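PDB 4AZI: beta-n-acetylhexosaminidase from Streptococcus pneumoniae, which hydrolyses terminal beta-linked N-acetylhexosamine residues, acting as an exo-beta-D-N-acetylglucosaminidase of glycoside hydrolase family 20. Local coordinates for residues A[18-22]-A[333-337]; A[35-39]-A[357-362]; A[163-168]-A[216-222]; A[231-237]-A[258-264]. The protein carries 2 engineered substitutions. Numbering follows the deposited sequence.

Contact 1 of 4, residues A[18-22]-A[333-337]; sequences GRKYF and PSAEY. With OAN (O-(2-acetamido-2-deoxy D-glucopyranosylidene) amino-N-phenylcarbamate), chain C.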
# COMPACT_ATOMS: atom_id res chain seq x y z
N GLY A 18 -6.12 -7.11 3.02
CA GLY A 18 -6.08 -7.35 4.45
C GLY A 18 -7.44 -7.73 4.97
O GLY A 18 -7.60 -8.76 5.63
N ARG A 19 -8.45 -6.91 4.68
CA ARG A 19 -9.80 -7.21 5.11
C ARG A 19 -10.39 -8.37 4.30
O ARG A 19 -11.17 -9.18 4.81
CB ARG A 19 -10.70 -5.98 4.97
CG ARG A 19 -10.37 -4.85 5.92
CD ARG A 19 -11.44 -3.77 5.80
NE ARG A 19 -11.23 -2.65 6.72
CZ ARG A 19 -10.67 -1.49 6.40
NH1 ARG A 19 -10.22 -1.28 5.16
NH2 ARG A 19 -10.56 -0.52 7.30
N LYS A 20 -9.99 -8.45 3.03
CA LYS A 20 -10.62 -9.38 2.08
C LYS A 20 -9.58 -10.25 1.37
O LYS A 20 -8.50 -9.77 1.02
CB LYS A 20 -11.45 -8.59 1.07
CG LYS A 20 -12.32 -9.42 0.14
CD LYS A 20 -13.15 -8.50 -0.75
CE LYS A 20 -13.86 -9.28 -1.86
NZ LYS A 20 -14.85 -10.23 -1.31
N TYR A 21 -9.92 -11.52 1.16
CA TYR A 21 -9.01 -12.44 0.47
C TYR A 21 -9.02 -12.19 -1.04
O TYR A 21 -10.08 -12.06 -1.65
CB TYR A 21 -9.33 -13.91 0.79
CG TYR A 21 -8.39 -14.91 0.13
CD1 TYR A 21 -7.17 -15.25 0.73
CD2 TYR A 21 -8.72 -15.51 -1.08
CE1 TYR A 21 -6.31 -16.16 0.12
CE2 TYR A 21 -7.86 -16.42 -1.70
CZ TYR A 21 -6.66 -16.74 -1.09
OH TYR A 21 -5.81 -17.64 -1.71
N PHE A 22 -7.82 -12.11 -1.61
CA PHE A 22 -7.64 -12.07 -3.06
C PHE A 22 -6.76 -13.27 -3.44
O PHE A 22 -5.74 -13.51 -2.79
CB PHE A 22 -6.94 -10.78 -3.51
CG PHE A 22 -7.84 -9.57 -3.54
CD1 PHE A 22 -8.16 -8.89 -2.37
CD2 PHE A 22 -8.35 -9.09 -4.75
CE1 PHE A 22 -8.98 -7.77 -2.40
CE2 PHE A 22 -9.18 -7.97 -4.77
CZ PHE A 22 -9.49 -7.31 -3.59
N PRO A 333 -16.00 -6.60 3.57
CA PRO A 333 -15.27 -7.54 2.72
C PRO A 333 -16.13 -8.66 2.14
O PRO A 333 -15.65 -9.41 1.28
CB PRO A 333 -14.18 -8.10 3.65
CG PRO A 333 -14.53 -7.64 5.04
CD PRO A 333 -15.81 -6.87 5.00
N SER A 334 -17.38 -8.78 2.58
CA SER A 334 -18.30 -9.74 1.96
C SER A 334 -18.78 -9.26 0.60
O SER A 334 -19.32 -10.05 -0.19
CB SER A 334 -19.48 -10.06 2.88
OG SER A 334 -20.28 -8.92 3.08
N ALA A 335 -18.57 -7.97 0.31
CA ALA A 335 -18.94 -7.40 -0.99
C ALA A 335 -18.15 -8.08 -2.09
O ALA A 335 -16.98 -8.42 -1.91
CB ALA A 335 -18.71 -5.90 -1.01
N GLU A 336 -18.80 -8.29 -3.23
CA GLU A 336 -18.19 -8.99 -4.35
C GLU A 336 -17.13 -8.11 -5.02
O GLU A 336 -17.42 -6.99 -5.42
CB GLU A 336 -19.26 -9.39 -5.36
CG GLU A 336 -18.73 -10.18 -6.55
CD GLU A 336 -19.76 -10.34 -7.66
OE1 GLU A 336 -20.89 -9.83 -7.53
OE2 GLU A 336 -19.43 -10.99 -8.68
N TYR A 337 -15.91 -8.63 -5.11
CA TYR A 337 -14.87 -7.94 -5.87
C TYR A 337 -15.18 -8.08 -7.35
O TYR A 337 -15.19 -9.19 -7.89
CB TYR A 337 -13.47 -8.48 -5.54
CG TYR A 337 -12.40 -8.07 -6.54
CD1 TYR A 337 -12.03 -6.74 -6.70
CD2 TYR A 337 -11.75 -9.03 -7.32
CE1 TYR A 337 -11.06 -6.36 -7.61
CE2 TYR A 337 -10.77 -8.66 -8.24
CZ TYR A 337 -10.43 -7.32 -8.37
OH TYR A 337 -9.47 -6.94 -9.28
CAH OAN C . -5.64 5.39 5.64
CAG OAN C . -7.11 5.07 5.32
OAN OAN C . -7.59 5.40 4.24
NAI OAN C . -7.79 4.45 6.29
CAB OAN C . -9.20 4.03 6.19
CAC OAN C . -9.30 2.69 5.47
OAJ OAN C . -9.04 1.63 6.41
CAD OAN C . -10.67 2.49 4.84
OAK OAN C . -10.67 1.21 4.22
CAE OAN C . -10.90 3.58 3.78
CAF OAN C . -12.27 3.53 3.10
OAM OAN C . -13.31 3.80 4.05
OAL OAN C . -10.71 4.92 4.31
CAA OAN C . -10.08 5.10 5.51
NAY OAN C . -10.24 6.27 6.09
OAQ OAN C . -11.04 7.16 5.43
CAP OAN C . -11.72 8.02 6.25
OAR OAN C . -12.41 8.91 5.75
NAO OAN C . -11.59 7.82 7.57
CAS OAN C . -12.15 8.58 8.53
CAT OAN C . -11.32 9.07 9.54
CAU OAN C . -11.84 9.86 10.56
CAV OAN C . -13.20 10.17 10.58
CAW OAN C . -14.04 9.68 9.57
CAX OAN C . -13.52 8.89 8.54
O HOH W 1 -15.60 -11.43 -3.86

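Contact 2 of 4, residues A[35-39]-A[357-362]; sequences SELGY and FRANYN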
# COMPACT_ATOMS: atom_id res chain seq x y z
N SER A 35 0.45 -2.91 -15.44
CA SER A 35 1.52 -2.89 -16.43
C SER A 35 1.08 -2.32 -17.78
O SER A 35 1.84 -1.61 -18.44
CB SER A 35 2.11 -4.28 -16.63
OG SER A 35 3.13 -4.24 -17.61
N GLU A 36 -0.15 -2.64 -18.20
CA GLU A 36 -0.63 -2.17 -19.49
C GLU A 36 -0.96 -0.68 -19.45
O GLU A 36 -0.76 0.03 -20.44
CB GLU A 36 -1.85 -2.98 -19.95
CG GLU A 36 -3.18 -2.30 -19.70
CD GLU A 36 -4.31 -2.87 -20.55
OE1 GLU A 36 -4.56 -4.09 -20.45
OE2 GLU A 36 -4.94 -2.10 -21.30
N LEU A 37 -1.46 -0.23 -18.30
CA LEU A 37 -1.93 1.14 -18.14
C LEU A 37 -0.79 2.08 -17.77
O LEU A 37 -0.95 3.30 -17.81
CB LEU A 37 -3.07 1.20 -17.11
CG LEU A 37 -4.39 0.51 -17.48
CD1 LEU A 37 -5.34 0.43 -16.29
CD2 LEU A 37 -5.07 1.20 -18.66
N GLY A 38 0.37 1.52 -17.44
CA GLY A 38 1.58 2.31 -17.19
C GLY A 38 1.85 2.73 -15.76
O GLY A 38 2.63 3.67 -15.52
N TYR A 39 1.22 2.03 -14.82
CA TYR A 39 1.54 2.15 -13.39
C TYR A 39 2.95 1.64 -13.12
O TYR A 39 3.53 0.97 -13.96
CB TYR A 39 0.53 1.35 -12.55
CG TYR A 39 -0.84 1.98 -12.49
CD1 TYR A 39 -1.76 1.81 -13.53
CD2 TYR A 39 -1.22 2.73 -11.38
CE1 TYR A 39 -3.01 2.40 -13.48
CE2 TYR A 39 -2.47 3.32 -11.31
CZ TYR A 39 -3.37 3.15 -12.37
OH TYR A 39 -4.60 3.74 -12.29
N PHE A 357 1.95 8.29 -16.90
CA PHE A 357 1.87 6.85 -17.08
C PHE A 357 2.63 6.36 -18.30
O PHE A 357 2.62 7.01 -19.35
CB PHE A 357 0.40 6.41 -17.13
CG PHE A 357 -0.29 6.48 -15.80
CD1 PHE A 357 -0.67 7.71 -15.26
CD2 PHE A 357 -0.55 5.33 -15.07
CE1 PHE A 357 -1.30 7.78 -14.02
CE2 PHE A 357 -1.18 5.39 -13.84
CZ PHE A 357 -1.56 6.62 -13.31
N ARG A 358 3.27 5.20 -18.16
CA ARG A 358 3.99 4.58 -19.27
C ARG A 358 3.04 4.10 -20.35
O ARG A 358 1.87 3.79 -20.08
CB ARG A 358 4.82 3.38 -18.79
CG ARG A 358 6.08 3.74 -18.01
CD ARG A 358 6.90 2.49 -17.72
NE ARG A 358 7.83 2.18 -18.80
CZ ARG A 358 8.49 1.03 -18.94
NH1 ARG A 358 8.33 0.04 -18.05
NH2 ARG A 358 9.33 0.86 -19.96
N ALA A 359 3.56 4.05 -21.58
CA ALA A 359 2.91 3.30 -22.66
C ALA A 359 2.87 1.82 -22.29
O ALA A 359 3.50 1.39 -21.32
CB ALA A 359 3.68 3.51 -23.96
N ASN A 360 2.10 1.03 -23.04
CA ASN A 360 1.98 -0.40 -22.79
C ASN A 360 3.08 -1.17 -23.51
O ASN A 360 3.10 -1.25 -24.74
CB ASN A 360 0.59 -0.90 -23.21
CG ASN A 360 0.39 -2.38 -22.96
OD1 ASN A 360 1.28 -3.09 -22.45
ND2 ASN A 360 -0.78 -2.87 -23.31
N TYR A 361 3.98 -1.75 -22.71
CA TYR A 361 5.17 -2.43 -23.22
C TYR A 361 5.04 -3.95 -23.30
O TYR A 361 6.03 -4.64 -23.55
CB TYR A 361 6.40 -2.03 -22.39
CG TYR A 361 6.96 -0.71 -22.84
CD1 TYR A 361 7.88 -0.65 -23.88
CD2 TYR A 361 6.56 0.49 -22.24
CE1 TYR A 361 8.39 0.56 -24.32
CE2 TYR A 361 7.06 1.70 -22.67
CZ TYR A 361 7.97 1.73 -23.71
OH TYR A 361 8.48 2.93 -24.15
N ASN A 362 3.82 -4.46 -23.11
CA ASN A 362 3.61 -5.91 -23.09
C ASN A 362 3.79 -6.59 -24.44
O ASN A 362 4.44 -7.63 -24.53
CB ASN A 362 2.26 -6.27 -22.47
CG ASN A 362 2.30 -6.23 -20.95
OD1 ASN A 362 3.03 -7.00 -20.31
ND2 ASN A 362 1.51 -5.33 -20.37
O HOH W 2 4.19 -0.92 -19.79
O HOH W 3 -0.20 2.62 -21.16

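Contact 3 of 4, residues A[163-168]-A[216-222]; sequences IGKYMD and MAKERGL. With BCN (bicine), chain J.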
# COMPACT_ATOMS: atom_id res chain seq x y z
N ILE A 163 6.28 -8.18 13.08
CA ILE A 163 6.52 -7.27 11.95
C ILE A 163 7.97 -7.34 11.47
O ILE A 163 8.23 -7.20 10.27
CB ILE A 163 6.05 -5.84 12.25
CG1 ILE A 163 4.52 -5.80 12.16
CG2 ILE A 163 6.64 -4.85 11.26
CD1 ILE A 163 3.89 -4.72 12.98
N GLY A 164 8.90 -7.57 12.40
CA GLY A 164 10.30 -7.86 12.07
C GLY A 164 10.48 -9.04 11.12
O GLY A 164 11.24 -8.96 10.15
N LYS A 165 9.79 -10.15 11.40
CA LYS A 165 9.83 -11.32 10.53
C LYS A 165 9.31 -11.02 9.13
O LYS A 165 9.98 -11.33 8.15
CB LYS A 165 9.09 -12.52 11.13
CG LYS A 165 9.81 -13.18 12.30
CD LYS A 165 11.17 -13.75 11.92
CE LYS A 165 11.90 -14.19 13.18
NZ LYS A 165 13.26 -14.74 12.93
N TYR A 166 8.13 -10.39 9.03
CA TYR A 166 7.62 -9.96 7.72
C TYR A 166 8.62 -9.07 7.00
O TYR A 166 8.87 -9.25 5.81
CB TYR A 166 6.26 -9.25 7.84
CG TYR A 166 5.08 -10.15 8.17
CD1 TYR A 166 4.68 -11.17 7.29
CD2 TYR A 166 4.36 -9.98 9.35
CE1 TYR A 166 3.60 -11.99 7.59
CE2 TYR A 166 3.28 -10.79 9.66
CZ TYR A 166 2.91 -11.80 8.77
OH TYR A 166 1.83 -12.61 9.06
N MET A 167 9.20 -8.10 7.72
CA MET A 167 10.21 -7.22 7.13
C MET A 167 11.44 -8.02 6.66
O MET A 167 12.03 -7.70 5.61
CB MET A 167 10.63 -6.13 8.12
CG MET A 167 9.63 -5.02 8.34
SD MET A 167 10.36 -3.87 9.53
CE MET A 167 9.19 -2.50 9.51
N ASP A 168 11.80 -9.06 7.42
CA ASP A 168 12.86 -10.00 7.03
C ASP A 168 12.59 -10.65 5.67
O ASP A 168 13.49 -10.71 4.82
CB ASP A 168 13.14 -11.03 8.15
CG ASP A 168 13.78 -10.39 9.41
OD1 ASP A 168 14.35 -9.30 9.28
OD2 ASP A 168 13.73 -10.97 10.52
N MET A 216 13.31 -0.00 12.19
CA MET A 216 13.37 -1.41 11.88
C MET A 216 13.40 -1.58 10.37
O MET A 216 14.17 -2.40 9.84
CB MET A 216 12.17 -2.12 12.48
CG MET A 216 12.39 -2.61 13.90
SD MET A 216 10.87 -3.14 14.72
CE MET A 216 10.25 -4.42 13.61
N ALA A 217 12.57 -0.79 9.69
CA ALA A 217 12.47 -0.78 8.24
C ALA A 217 13.83 -0.46 7.64
O ALA A 217 14.30 -1.19 6.78
CB ALA A 217 11.43 0.23 7.78
N LYS A 218 14.45 0.61 8.13
CA LYS A 218 15.72 1.10 7.59
C LYS A 218 16.89 0.15 7.80
O LYS A 218 17.76 0.04 6.92
CB LYS A 218 16.06 2.49 8.16
CG LYS A 218 15.20 3.62 7.58
CD LYS A 218 15.59 4.99 8.12
CE LYS A 218 14.98 5.29 9.49
NZ LYS A 218 15.37 6.65 9.96
N GLU A 219 16.93 -0.53 8.94
CA GLU A 219 18.04 -1.44 9.26
C GLU A 219 17.97 -2.73 8.46
O GLU A 219 18.95 -3.48 8.37
CB GLU A 219 18.13 -1.72 10.77
CG GLU A 219 17.02 -2.58 11.34
CD GLU A 219 17.24 -2.99 12.79
OE1 GLU A 219 18.41 -3.20 13.18
OE2 GLU A 219 16.25 -3.10 13.54
N ARG A 220 16.80 -2.99 7.87
CA ARG A 220 16.62 -4.09 6.93
C ARG A 220 16.63 -3.61 5.47
O ARG A 220 16.32 -4.37 4.56
CB ARG A 220 15.33 -4.86 7.27
CG ARG A 220 15.44 -5.69 8.54
CD ARG A 220 14.07 -5.95 9.14
NE ARG A 220 14.11 -6.66 10.42
CZ ARG A 220 14.22 -6.07 11.61
NH1 ARG A 220 14.32 -4.75 11.70
NH2 ARG A 220 14.24 -6.80 12.72
N GLY A 221 17.01 -2.35 5.25
CA GLY A 221 17.20 -1.84 3.88
C GLY A 221 15.88 -1.57 3.18
O GLY A 221 15.81 -1.55 1.95
N LEU A 222 14.84 -1.36 3.97
CA LEU A 222 13.52 -1.05 3.43
C LEU A 222 13.22 0.44 3.71
O LEU A 222 13.52 0.94 4.80
CB LEU A 222 12.47 -1.95 4.07
CG LEU A 222 12.41 -3.44 3.66
CD1 LEU A 222 11.82 -4.29 4.78
CD2 LEU A 222 11.61 -3.65 2.39
N1 BCN J . 15.79 1.64 17.59
C1 BCN J . 16.15 0.47 16.75
C2 BCN J . 14.97 -0.46 16.44
O21 BCN J . 14.29 -0.89 17.40
O22 BCN J . 14.78 -0.74 15.24
C3 BCN J . 14.41 2.17 17.40
C4 BCN J . 14.10 3.35 18.33
O4 BCN J . 13.64 4.46 17.54
C5 BCN J . 16.88 2.65 17.62
C6 BCN J . 17.02 3.48 16.32
O6 BCN J . 18.14 3.01 15.57
O HOH W 4 13.67 -9.69 12.73

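Contact 4 of 4, residues A[231-237]-A[258-264]; sequences FYYEDKD and NLASPQY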
# COMPACT_ATOMS: atom_id res chain seq x y z
N PHE A 231 1.19 11.55 12.57
CA PHE A 231 2.41 12.36 12.52
C PHE A 231 2.16 13.84 12.79
O PHE A 231 1.41 14.50 12.05
CB PHE A 231 3.14 12.16 11.19
CG PHE A 231 3.81 10.82 11.05
CD1 PHE A 231 3.07 9.67 10.78
CD2 PHE A 231 5.19 10.70 11.20
CE1 PHE A 231 3.69 8.43 10.67
CE2 PHE A 231 5.82 9.46 11.08
CZ PHE A 231 5.07 8.32 10.81
N TYR A 232 2.80 14.36 13.83
CA TYR A 232 2.66 15.75 14.24
C TYR A 232 1.21 16.19 14.29
O TYR A 232 0.82 17.16 13.64
CB TYR A 232 3.51 16.66 13.34
CG TYR A 232 4.98 16.39 13.54
CD1 TYR A 232 5.69 17.07 14.52
CD2 TYR A 232 5.64 15.42 12.79
CE1 TYR A 232 7.03 16.81 14.74
CE2 TYR A 232 6.99 15.16 13.00
CZ TYR A 232 7.67 15.87 13.97
OH TYR A 232 8.99 15.62 14.20
N TYR A 233 0.41 15.46 15.06
CA TYR A 233 -1.03 15.73 15.15
C TYR A 233 -1.25 17.18 15.53
O TYR A 233 -0.51 17.72 16.37
CB TYR A 233 -1.68 14.79 16.16
CG TYR A 233 -3.19 14.93 16.27
CD1 TYR A 233 -4.03 14.43 15.27
CD2 TYR A 233 -3.77 15.54 17.38
CE1 TYR A 233 -5.42 14.55 15.38
CE2 TYR A 233 -5.14 15.67 17.50
CZ TYR A 233 -5.96 15.17 16.50
OH TYR A 233 -7.32 15.31 16.62
N GLU A 234 -2.22 17.81 14.87
CA GLU A 234 -2.61 19.21 15.10
C GLU A 234 -1.46 20.24 14.96
O GLU A 234 -1.45 21.27 15.66
CB GLU A 234 -3.38 19.36 16.43
CG GLU A 234 -4.61 20.27 16.31
CD GLU A 234 -5.48 20.29 17.56
OE1 GLU A 234 -5.49 19.30 18.33
OE2 GLU A 234 -6.18 21.30 17.77
N ASP A 235 -0.53 19.96 14.05
CA ASP A 235 0.63 20.81 13.74
C ASP A 235 1.49 21.16 14.97
O ASP A 235 2.05 22.25 15.04
CB ASP A 235 0.22 22.12 13.02
CG ASP A 235 -0.56 21.89 11.74
OD1 ASP A 235 -0.45 20.79 11.13
OD2 ASP A 235 -1.29 22.83 11.33
N LYS A 236 1.57 20.25 15.94
CA LYS A 236 2.35 20.45 17.17
C LYS A 236 3.60 19.59 17.11
O LYS A 236 3.59 18.52 16.51
CB LYS A 236 1.52 20.07 18.41
CG LYS A 236 0.20 20.83 18.58
CD LYS A 236 0.39 22.22 19.17
CE LYS A 236 -0.95 22.85 19.56
NZ LYS A 236 -0.83 24.25 20.11
N ASP A 237 4.69 20.04 17.73
CA ASP A 237 5.94 19.30 17.63
C ASP A 237 6.66 19.08 18.96
O ASP A 237 7.89 18.99 19.00
CB ASP A 237 6.86 19.95 16.59
CG ASP A 237 7.41 21.29 17.05
OD1 ASP A 237 6.89 21.84 18.04
OD2 ASP A 237 8.37 21.79 16.43
N ASN A 258 -8.04 16.25 13.85
CA ASN A 258 -7.21 17.42 13.50
C ASN A 258 -5.80 17.11 13.00
O ASN A 258 -4.80 17.50 13.63
CB ASN A 258 -7.13 18.39 14.68
CG ASN A 258 -8.47 18.97 15.07
OD1 ASN A 258 -8.70 19.30 16.23
ND2 ASN A 258 -9.37 19.12 14.09
N LEU A 259 -5.71 16.44 11.86
CA LEU A 259 -4.42 15.98 11.35
C LEU A 259 -3.50 17.13 10.96
O LEU A 259 -3.95 18.25 10.72
CB LEU A 259 -4.63 15.01 10.18
CG LEU A 259 -5.76 14.00 10.42
CD1 LEU A 259 -5.91 13.04 9.23
CD2 LEU A 259 -5.51 13.25 11.73
N ALA A 260 -2.20 16.85 10.94
CA ALA A 260 -1.22 17.80 10.41
C ALA A 260 -1.55 18.11 8.95
O ALA A 260 -2.05 17.25 8.22
CB ALA A 260 0.19 17.26 10.54
N SER A 261 -1.29 19.34 8.55
CA SER A 261 -1.47 19.71 7.16
C SER A 261 -0.29 19.19 6.36
O SER A 261 0.79 18.95 6.93
CB SER A 261 -1.57 21.23 7.02
OG SER A 261 -0.35 21.84 7.36
N PRO A 262 -0.47 19.01 5.04
CA PRO A 262 0.66 18.66 4.18
C PRO A 262 1.72 19.76 4.21
O PRO A 262 2.91 19.46 4.18
CB PRO A 262 0.05 18.53 2.78
CG PRO A 262 -1.41 18.45 2.99
CD PRO A 262 -1.72 19.15 4.27
N GLN A 263 1.27 21.02 4.26
CA GLN A 263 2.19 22.17 4.42
C GLN A 263 3.08 21.98 5.65
O GLN A 263 4.31 22.11 5.57
CB GLN A 263 1.44 23.50 4.54
CG GLN A 263 0.71 23.97 3.29
CD GLN A 263 -0.79 23.70 3.33
OE1 GLN A 263 -1.23 22.68 3.86
NE2 GLN A 263 -1.57 24.62 2.79
N TYR A 264 2.46 21.69 6.79
CA TYR A 264 3.20 21.50 8.04
C TYR A 264 4.21 20.34 7.98
O TYR A 264 5.34 20.50 8.43
CB TYR A 264 2.26 21.31 9.24
CG TYR A 264 3.02 21.35 10.55
CD1 TYR A 264 3.31 22.56 11.17
CD2 TYR A 264 3.49 20.18 11.15
CE1 TYR A 264 4.01 22.61 12.36
CE2 TYR A 264 4.19 20.22 12.34
CZ TYR A 264 4.46 21.44 12.94
OH TYR A 264 5.15 21.50 14.11
O HOH W 5 -1.50 14.24 11.71
O HOH W 6 -0.37 23.71 8.89
O HOH W 7 -3.36 21.14 10.34

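Contact 1 of 4, residues A[18-22]-A[333-337]
A buried lysine ammonium takes the place of backbone pairing between these two loops. The extended side chain of Lys20 crosses to the 333-337 loop. Lys20 NZ donates hydrogen bonds to Pro333 O (2.8 Å) and to Ala335 O (2.9 Å). One water extends the set, accepting from Lys20 NZ at 2.9 Å and from Tyr337 N at 3.1 Å. The charge is met by two carbonyl oxygens of the loop and by this water, with no acid from either segment. The aliphatic part of Lys20 packs on Pro333, CB to CB at 3.8 Å. Lys20 CE also lies 3.8 Å from Tyr337 CB. Further along, the edge of Phe22 meets the face of Tyr337 in a T-shaped stack, with centroids 4.8 Å apart. Arg19 starts toward Pro333, but its guanidinium leads away into the ligand pocket. There Arg19 NH2 donates to OAJ of the bound inhibitor at 2.8 Å. Asp16 and Asp49 form salt bridges with the same guanidinium. The contact joins the loops that follow strands 10-16 and 321-329, the first and last of the TIM barrel, where the barrel closes. Helix 24-37 packs against Phe22 and Tyr337, and helix 69-83 touches Arg19 and Pro333.

Contact 2 of 4, residues A[35-39]-A[357-362]
The end of helix 24-37 meets an extended loop and comes very close at Gly38, whose CA lies 3.9 Å from Arg358 CA. Gly38 leaves the helix with positive phi, and a CB here would clash with Arg358 O. Arg358 N donates to Gly38 O at 3.1 Å, and Gly38 CA makes a CA-H...O contact with Arg358 O at 3.3 Å. One water links Glu36 O (2.7 Å) to Arg358 O (2.6 Å). A second lies among Ser35 O (2.8 Å), Ala359 O (2.9 Å) and Tyr361 N (3.0 Å). Among the side chains, Phe357 turns its edge to the face of Tyr39, a T-shaped stack with centroids 4.7 Å apart. Asn360 OD1 accepts from Asn362 N at 3.0 Å, an Asx turn at the start of helix 362-368. Asn362 ND2 makes a weak hydrogen bond to Ser35 OG at 3.4 Å, while its OD1 accepts from Lys107. Backbone groups and waters thus do most of the polar work. This implies a close, glycine-dependent fit between the catalytic barrel and the chain leading to the C-terminal helices.

Contact 3 of 4, residues A[163-168]-A[216-222]
Met167 is the main bump. Its side chain points from helix 153-170 into a hollow lined by Met216, Ala217, Arg220 and Leu222. Met167 SD lies 3.9 Å from Met216 CB, and Met167 CE is 3.9 Å from Ala217 CB. At the base of the same side chain, Met167 CB touches Arg220 CD at 3.6 Å and Leu222 CD1 at 4.0 Å. Met216 fills a second hollow in return. Met216 CE lies on the bare backbone at Gly164, 3.6 Å from Gly164 N. The helices 153-170 and 203-219 belong to the outer layer of the TIM barrel. They precede the adjacent parallel strands 176-180 and 223-227. A Schellman motif ends the second helix: Leu222 N bonds to Ala217 O and Gly221 N to Lys218 O. The turn brings Leu222 back, with Leu222 CD1 3.5 Å from Met167 O. Arg220 lies across the groove between the helices. One face of its guanidinium lies over Gly164 CA, and Arg220 NE makes a salt bridge with Asp168 OD1 at 2.9 Å. Glu219 OE2 extends this network to Arg220 NH1 at 3.1 Å. A water bridges Asp168 OD2 and Arg220 NH2. Met216 and Glu219 also line the site of a bound bicine.

Contact 4 of 4, residues A[231-237]-A[258-264]
Phe231 meets the other segment through its backbone. Phe231 O lies 3.4 Å from Ala260 CB, and a water joins Phe231 O to Ala260 N. Next, Tyr232 points toward the partner, with Tyr232 CB 3.8 Å from Tyr264 CE2. Its hydroxyl bonds outward to Phe241 N. Tyr233 reaches across to the other segment. Tyr233 OH accepts from Asn258 N at 3.0 Å, and Tyr233 CE1 packs on Leu259 CD2 at 3.9 Å. Glu234 N makes a weak hydrogen bond to Asn258 O at 2.9 Å, while Glu234 CG brushes Asn258 CB at 3.5 Å. Asp235 OD1 accepts from Ser261 N at 3.1 Å, and Asp235 CB sits over the Tyr264 ring in a CH-pi contact, 3.8 Å from the centroid. A water bridges Asp235 OD2 and Ser261 OG. Last, Asp237 CB lies 3.4 Å from Tyr264 OH, and the Asp237 carboxylate forms a salt bridge with Lys268. Ser261 is the N-cap of helix 262-267, Ser261 OG accepting from Tyr264 N at 2.9 Å. Tyr257 of the inhibitor pocket directly precedes 258-264. The contact joins loops at the C-terminal ends of strands 223-227 and 246-249, the side where TIM-barrel enzymes carry their active sites.

All four contacts surround one eight-stranded TIM barrel. Contacts 1 and 2 join the first strand-helix unit of the barrel to the region around and after its last, and their segments alternate along the sequence. Helix 24-37 follows 18-22 and ends within 35-39. Their centres are about 26 Å apart. Contacts 3 and 4 fall within the sequence spanned by both, contact 3 closing before contact 4 opens. Strand 223-227 runs from one to the other; their centres are about 27 Å apart. Contacts 2 and 4 are farthest apart, about 36 Å between centres. Contacts 1 and 4 tie loops at the catalytic end of the barrel, contact 3 packs two outer helices, and contact 2 attaches the C-terminal helices.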